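Local coordinates for protein CarG (Serratia, PDB 4O7J) that probably contributes to intrinsic carbapenem resistance and structurally resembles lysozyme inhibitors, at residues G122-L125 with Y126-S129; E145-Q148 with E149-E152. All coordinates share one frame; numbering follows the deposited sequence.

Contact 1 of 2, residues G122-L125 with Y126-S129; sequences GVPL and YEWS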
loop_
_atom_site.group_PDB
_atom_site.type_symbol
_atom_site.label_atom_id
_atom_site.label_comp_id
_atom_site.label_asym_id
_atom_site.label_seq_id
_atom_site.Cartn_x
_atom_site.Cartn_y
_atom_site.Cartn_z
ATOM N N GLY A 122 16.014 3.441 12.757
ATOM C CA GLY A 122 14.929 2.503 12.551
ATOM C C GLY A 122 13.543 3.116 12.718
ATOM O O GLY A 122 12.603 2.375 12.768
ATOM N N VAL A 123 13.413 4.451 12.830
ATOM C CA VAL A 123 12.093 5.120 12.988
ATOM C C VAL A 123 11.641 5.585 11.568
ATOM O O VAL A 123 12.460 6.036 10.763
ATOM C CB VAL A 123 12.217 6.310 13.962
ATOM C CG1 VAL A 123 10.944 7.150 14.053
ATOM C CG2 VAL A 123 12.618 5.809 15.347
ATOM N N PRO A 124 10.340 5.476 11.247
ATOM C CA PRO A 124 9.934 5.947 9.898
ATOM C C PRO A 124 10.292 7.411 9.703
ATOM O O PRO A 124 10.037 8.244 10.577
ATOM C CB PRO A 124 8.425 5.755 9.896
ATOM C CG PRO A 124 8.173 4.742 10.976
ATOM C CD PRO A 124 9.197 4.980 12.032
ATOM N N LEU A 125 10.917 7.698 8.556
ATOM C CA LEU A 125 11.285 9.030 8.195
ATOM C C LEU A 125 10.038 9.923 8.122
ATOM O O LEU A 125 10.033 11.070 8.649
ATOM C CB LEU A 125 11.950 9.024 6.841
ATOM C CG LEU A 125 12.305 10.378 6.269
ATOM C CD1 LEU A 125 13.157 11.151 7.256
ATOM C CD2 LEU A 125 12.995 10.169 4.944
ATOM N N TYR A 126 8.984 9.379 7.494
ATOM C CA TYR A 126 7.690 10.101 7.349
ATOM C C TYR A 126 6.576 9.271 7.925
ATOM O O TYR A 126 6.375 8.090 7.531
ATOM C CB TYR A 126 7.362 10.368 5.886
ATOM C CG TYR A 126 8.424 11.124 5.136
ATOM C CD1 TYR A 126 8.790 12.421 5.481
ATOM C CD2 TYR A 126 9.056 10.544 4.082
ATOM C CE1 TYR A 126 9.741 13.119 4.762
ATOM C CE2 TYR A 126 10.056 11.196 3.414
ATOM C CZ TYR A 126 10.390 12.490 3.753
ATOM O OH TYR A 126 11.331 13.151 3.034
ATOM N N GLU A 127 5.847 9.844 8.895
ATOM C CA GLU A 127 4.724 9.134 9.530
ATOM C C GLU A 127 3.573 10.074 9.930
ATOM O O GLU A 127 3.746 11.273 10.012
ATOM C CB GLU A 127 5.181 8.325 10.767
ATOM C CG GLU A 127 5.423 9.256 11.918
ATOM C CD GLU A 127 6.189 8.659 13.111
ATOM O OE1 GLU A 127 6.586 7.465 13.084
ATOM O OE2 GLU A 127 6.397 9.466 14.057
ATOM N N TRP A 128 2.414 9.478 10.172
ATOM C CA TRP A 128 1.274 10.139 10.771
ATOM C C TRP A 128 1.400 9.912 12.294
ATOM O O TRP A 128 1.411 8.770 12.805
ATOM C CB TRP A 128 0.009 9.543 10.259
ATOM C CG TRP A 128 -0.292 9.918 8.865
ATOM C CD1 TRP A 128 -0.203 9.127 7.805
ATOM C CD2 TRP A 128 -0.699 11.216 8.393
ATOM N NE1 TRP A 128 -0.548 9.803 6.691
ATOM C CE2 TRP A 128 -0.842 11.101 6.997
ATOM C CE3 TRP A 128 -0.902 12.463 8.995
ATOM C CZ2 TRP A 128 -1.259 12.137 6.216
ATOM C CZ3 TRP A 128 -1.298 13.530 8.231
ATOM C CH2 TRP A 128 -1.467 13.378 6.816
ATOM N N SER A 129 1.579 11.018 13.017
ATOM C CA SER A 129 1.831 10.962 14.413
ATOM C C SER A 129 0.620 11.431 15.156
ATOM O O SER A 129 0.105 12.512 14.899
ATOM C CB SER A 129 3.027 11.877 14.774
ATOM O OG SER A 129 3.220 11.969 16.176
#
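The loop that leads from strand 107-116 into strand 126-135, outermost in its sheet within this chain, bends at Leu-125, and the strand starts at Tyr-126; the side chains of these two neighbours lie side by side and point the same way. Leu-125 places its branch over the phenol ring: CG sits 3.7 Å from the centroid of the Tyr-126 ring and 10° off the ring normal, a CH-pi contact over the face rather than at the edge. Its methyl CD2 reaches further along the ring, 3.5 Å from Tyr-126 CE2, and also approaches the hydroxyl end, with Leu-125 CD2 at 3.9 Å from Tyr-126 OH. Two torsions bring the groups together. Leu-125 carries CG opposite its own nitrogen (chi1 176°), while Tyr-126 swings its ring back beside the backbone N (chi1 -56°), towards the residue before it.

A second, looser meeting joins Pro-124 to Glu-127, both with CB directed at the other segment. The carboxylate oxygen Glu-127 OE1 lies 3.8 Å from Pro-124 CD and is about equally near CG, so it rests against the pyrrolidine ring by van der Waals contact. Val-123 CG1 lies at the margin, 4.5 Å from Glu-127 OE1.

Backbone hydrogen bonds of Leu-125 with Ser-117, Glu-127 with Lys-115 and Ser-129 with Arg-113 fix the alignment with strand 107-116. Leu-125 also forms backbone hydrogen bonds to the second subunit and packs on its Asp-30, and Pro-124 packs on Phe-29 of that subunit, which places the loop at the dimer interface. The helical backbone of Leu-125 lets its side chain lie beside that of the first strand residue, in a loop joining two neighbouring antiparallel strands of a four-stranded sheet.

Contact 2 of 2, residues E145-Q148 with E149-E152; sequences EAYQ and EVDE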
loop_
_atom_site.group_PDB
_atom_site.type_symbol
_atom_site.label_atom_id
_atom_site.label_comp_id
_atom_site.label_asym_id
_atom_site.label_seq_id
_atom_site.Cartn_x
_atom_site.Cartn_y
_atom_site.Cartn_z
ATOM N N GLU A 145 -20.138 9.013 10.478
ATOM C CA GLU A 145 -21.055 10.057 10.897
ATOM C C GLU A 145 -20.420 11.076 11.877
ATOM O O GLU A 145 -20.842 12.195 11.918
ATOM C CB GLU A 145 -22.327 9.473 11.445
ATOM C CG GLU A 145 -23.242 8.745 10.479
ATOM C CD GLU A 145 -24.382 8.157 11.296
ATOM O OE1 GLU A 145 -24.293 7.003 11.662
ATOM O OE2 GLU A 145 -25.261 8.950 11.715
ATOM N N ALA A 146 -19.442 10.645 12.661
ATOM C CA ALA A 146 -18.799 11.479 13.647
ATOM C C ALA A 146 -17.944 12.582 13.002
ATOM O O ALA A 146 -17.554 13.513 13.648
ATOM C CB ALA A 146 -17.949 10.658 14.597
ATOM N N TYR A 147 -17.657 12.479 11.712
ATOM C CA TYR A 147 -16.802 13.521 11.045
ATOM C C TYR A 147 -17.586 14.849 10.995
ATOM O O TYR A 147 -17.004 15.912 10.820
ATOM C CB TYR A 147 -16.404 13.137 9.612
ATOM C CG TYR A 147 -15.371 12.053 9.552
ATOM C CD1 TYR A 147 -14.166 12.199 10.197
ATOM C CD2 TYR A 147 -15.575 10.909 8.855
ATOM C CE1 TYR A 147 -13.245 11.210 10.234
ATOM C CE2 TYR A 147 -14.638 9.928 8.849
ATOM C CZ TYR A 147 -13.452 10.084 9.539
ATOM O OH TYR A 147 -12.507 9.097 9.453
ATOM N N GLN A 148 -18.883 14.779 11.185
ATOM C CA GLN A 148 -19.701 16.024 11.282
ATOM C C GLN A 148 -19.252 16.887 12.469
ATOM O O GLN A 148 -19.514 18.094 12.483
ATOM C CB GLN A 148 -21.171 15.628 11.416
ATOM C CG GLN A 148 -21.637 14.725 10.236
ATOM C CD GLN A 148 -22.883 13.820 10.414
ATOM O OE1 GLN A 148 -23.284 13.457 11.519
ATOM N NE2 GLN A 148 -23.468 13.426 9.266
ATOM N N GLU A 149 -18.608 16.305 13.491
ATOM C CA GLU A 149 -18.145 17.076 14.634
ATOM C C GLU A 149 -16.716 17.646 14.442
ATOM O O GLU A 149 -16.215 18.337 15.316
ATOM C CB GLU A 149 -18.147 16.226 15.922
ATOM C CG GLU A 149 -19.498 15.567 16.185
ATOM C CD GLU A 149 -19.618 14.877 17.572
ATOM O OE1 GLU A 149 -18.797 15.135 18.446
ATOM O OE2 GLU A 149 -20.542 14.015 17.725
ATOM N N VAL A 150 -16.044 17.313 13.360
ATOM C CA VAL A 150 -14.663 17.747 13.270
ATOM C C VAL A 150 -14.615 19.254 12.984
ATOM O O VAL A 150 -15.375 19.772 12.187
ATOM C CB VAL A 150 -13.807 16.969 12.292
ATOM C CG1 VAL A 150 -13.642 15.555 12.746
ATOM C CG2 VAL A 150 -14.361 17.058 10.915
ATOM N N ASP A 151 -13.749 19.938 13.685
ATOM C CA ASP A 151 -13.554 21.349 13.367
ATOM C C ASP A 151 -12.132 21.762 13.565
ATOM O O ASP A 151 -11.301 21.000 14.051
ATOM C CB ASP A 151 -14.578 22.214 14.134
ATOM C CG ASP A 151 -14.438 22.129 15.642
ATOM O OD1 ASP A 151 -13.404 21.644 16.158
ATOM O OD2 ASP A 151 -15.389 22.586 16.342
ATOM N N GLU A 152 -11.851 23.045 13.234
ATOM C CA GLU A 152 -10.522 23.593 13.331
ATOM C C GLU A 152 -9.873 23.353 14.702
ATOM O O GLU A 152 -8.655 22.971 14.817
ATOM C CB GLU A 152 -10.544 25.088 12.868
ATOM C CG GLU A 152 -11.743 25.979 13.285
ATOM C CD GLU A 152 -13.191 25.501 12.959
ATOM O OE1 GLU A 152 -13.464 24.802 11.941
ATOM O OE2 GLU A 152 -14.110 25.885 13.759
HETATM O O HOH W 1 -18.183 20.743 12.700
#
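Glu-149 and Val-150 donate their backbone nitrogens to Ala-146 and Tyr-147, closing consecutive turns of a 3-10 segment. Glu-149 N lies 3.0 Å from Ala-146 O with an N-H...O angle of 162°; the donor stands 51° out of the carbonyl plane. Val-150 N reaches Tyr-147 O at 3.1 Å, although the position of this oxygen is less certain. Beyond this turn, one water donates to two carbonyls, lying 3.0 Å from both Gln-148 O and Val-150 O, and so bridges the end of the 3-10 segment to the following loop.

The polar ends of Tyr-147 and Glu-149 find their partners outside the two segments. Tyr-147 OH hydrogen-bonds with Val-92 O and weakly with Ala-94 N, while its ring meets Val-150 at the edge, with CD1 4.2 Å from Val-150 CG1. Glu-149 sets CG beside its own nitrogen (chi1 -53°) and extends from there; its CB lies 3.6 Å from Ala-146 O. In the carboxylate, OE1 is hydrogen-bonded to Gln-137 N, and OE2 to Arg-138 N and Tyr-140 OH. Further along, Asp-151 OD1 N-caps helix 152-155 by binding Met-154 N.

Two backbone N-H groups and a hydroxyl around Glu-149 would probably favour the ionised carboxylate, tying this turn to the preceding loop, while Tyr-147 pins it to the sheet through strand 88-96.

In the fold
Contacts 1 and 2 follow one another along the chain and lie on opposite sides of its centre, their own centres 26 Å apart and their nearest atoms about 12 Å apart, so neither touches the other. Strand 126-135 runs between them: residues 122-129 contain its start, and residues 145-152 follow beyond its end. Both also meet strand 107-116, contact 1 through Lys-115 and Arg-113, contact 2 through Val-107 and Leu-109. Their surroundings differ: contact 1 has the second subunit beside it, and the Tyr-126 side chain is about 8 Å from the bound sodium ion, whereas contact 2 touches no other chain of the assembly.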